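Local structure of bifunctional amylase/serine protease inhibitor (Zea mays, 1BEA) at residues L60-M64 with A95-V99. The protein potently inhibits mammalian trypsin and specifically inhibits factor XIIa (activated Hageman factor), as a member of the cereal trypsin/alpha-amylase inhibitor family. Sequence-based numbering, arbitrary orientation.
Sequences LSILM and AATLV
This is a buried, mainly apolar packing contact, with no hydrogen bond across it, between the helix 56-65 and the turn that follows the helix 88-95, its centre about 4 Å from the centre of the chain. Residues 60-64 form one helical turn, with phi/psi near -60/-45 and a 2.7 Å hydrogen bond from Met64 N to Leu60 O. Residues 95-99 carry the chain out of the helix 88-95 through a type I beta turn from Ala95 to Leu98, with Leu98 N 3.3 Å from Ala95 O. The register rests on two CA pairs, Leu60 with Ala96 at 6.9 Å and Met64 with Ala95 at 6.7 Å, so residues one helical turn apart face the same bend.

Van der Waals packing buries 273 Å². Leu60, chi1 -91° (between wells) and chi2 t, lies against the face of the turn where the carbonyls of Ala95 and Ala96 are found: its CD1 lies 3.8 Å from Ala95 O, 4.0 Å from Ala96 O and 3.8 Å from Val99 CG1, while its CD2 meets Leu98 CD2 at 4.2 Å. Met64, with chi angles m, t and p, lays its CG 3.7 Å from Ala95 CB and its SD 4.0 Å from Ala96 CB; the small alanine side chains permit this close approach.

Such helix-to-turn packing belongs to the disulfide-rich, all-helical core of this family. Leu98 also touches Tyr23 and Val24 of the helix 18-29 and Cys44 and Leu48 of the helix 37-49, so the turn has contacts with these two helices as well as with the helix 56-65.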
loop_
_atom_site.group_PDB
_atom_site.type_symbol
_atom_site.label_atom_id
_atom_site.label_comp_id
_atom_site.label_asym_id
_atom_site.label_seq_id
_atom_site.Cartn_x
_atom_site.Cartn_y
_atom_site.Cartn_z
ATOM N N LEU A 60 3.965 2.189 0.241
ATOM C CA LEU A 60 3.687 0.751 0.305
ATOM C C LEU A 60 4.019 0.221 1.688
ATOM O O LEU A 60 3.236 -0.502 2.355
ATOM C CB LEU A 60 4.570 0.007 -0.687
ATOM C CG LEU A 60 4.011 -0.210 -2.067
ATOM C CD1 LEU A 60 4.670 -1.414 -2.759
ATOM C CD2 LEU A 60 2.532 -0.409 -1.907
ATOM N N SER A 61 5.207 0.569 2.141
ATOM C CA SER A 61 5.621 0.136 3.453
ATOM C C SER A 61 4.679 0.648 4.573
ATOM O O SER A 61 4.343 -0.060 5.521
ATOM C CB SER A 61 7.033 0.604 3.684
ATOM O OG SER A 61 7.473 0.207 4.962
ATOM N N ILE A 62 4.240 1.883 4.480
ATOM C CA ILE A 62 3.354 2.374 5.518
ATOM C C ILE A 62 2.066 1.561 5.455
ATOM O O ILE A 62 1.519 1.156 6.458
ATOM C CB ILE A 62 3.111 3.861 5.296
ATOM C CG1 ILE A 62 4.383 4.603 5.728
ATOM C CG2 ILE A 62 1.830 4.329 6.045
ATOM C CD1 ILE A 62 4.408 6.099 5.471
ATOM N N LEU A 63 1.601 1.283 4.255
ATOM C CA LEU A 63 0.399 0.514 4.141
ATOM C C LEU A 63 0.611 -0.882 4.696
ATOM O O LEU A 63 -0.250 -1.380 5.421
ATOM C CB LEU A 63 -0.069 0.450 2.676
ATOM C CG LEU A 63 -1.256 -0.497 2.475
ATOM C CD1 LEU A 63 -2.534 0.272 2.922
ATOM C CD2 LEU A 63 -1.377 -1.027 1.011
ATOM N N MET A 64 1.751 -1.518 4.425
ATOM C CA MET A 64 1.929 -2.876 4.920
ATOM C C MET A 64 2.075 -2.948 6.437
ATOM O O MET A 64 1.368 -3.686 7.150
ATOM C CB MET A 64 3.176 -3.504 4.324
ATOM C CG MET A 64 3.121 -3.853 2.860
ATOM S SD MET A 64 4.812 -4.106 2.102
ATOM C CE MET A 64 5.446 -5.514 3.089
ATOM N N ALA A 95 0.938 -7.398 -0.873
ATOM C CA ALA A 95 0.999 -5.932 -0.945
ATOM C C ALA A 95 2.347 -5.456 -1.456
ATOM O O ALA A 95 2.444 -4.426 -2.109
ATOM C CB ALA A 95 0.744 -5.315 0.429
ATOM N N ALA A 96 3.396 -6.207 -1.149
ATOM C CA ALA A 96 4.720 -5.801 -1.574
ATOM C C ALA A 96 4.917 -5.816 -3.099
ATOM O O ALA A 96 5.836 -5.176 -3.601
ATOM C CB ALA A 96 5.745 -6.669 -0.877
ATOM N N THR A 97 4.026 -6.490 -3.841
ATOM C CA THR A 97 4.127 -6.602 -5.312
ATOM C C THR A 97 3.378 -5.546 -6.078
ATOM O O THR A 97 3.388 -5.513 -7.304
ATOM C CB THR A 97 3.590 -7.973 -5.858
ATOM O OG1 THR A 97 2.191 -7.870 -6.136
ATOM C CG2 THR A 97 3.797 -9.076 -4.852
ATOM N N LEU A 98 2.734 -4.654 -5.367
ATOM C CA LEU A 98 1.930 -3.691 -6.079
ATOM C C LEU A 98 2.669 -2.881 -7.138
ATOM O O LEU A 98 2.126 -2.707 -8.226
ATOM C CB LEU A 98 1.206 -2.784 -5.078
ATOM C CG LEU A 98 -0.230 -3.196 -4.698
ATOM C CD1 LEU A 98 -0.631 -4.566 -5.218
ATOM C CD2 LEU A 98 -0.326 -3.153 -3.208
ATOM N N VAL A 99 3.885 -2.389 -6.853
ATOM C CA VAL A 99 4.613 -1.593 -7.870
ATOM C C VAL A 99 5.030 -2.371 -9.125
ATOM O O VAL A 99 5.237 -1.797 -10.209
ATOM C CB VAL A 99 5.918 -0.955 -7.316
ATOM C CG1 VAL A 99 5.599 -0.073 -6.154
ATOM C CG2 VAL A 99 6.921 -2.037 -6.920
#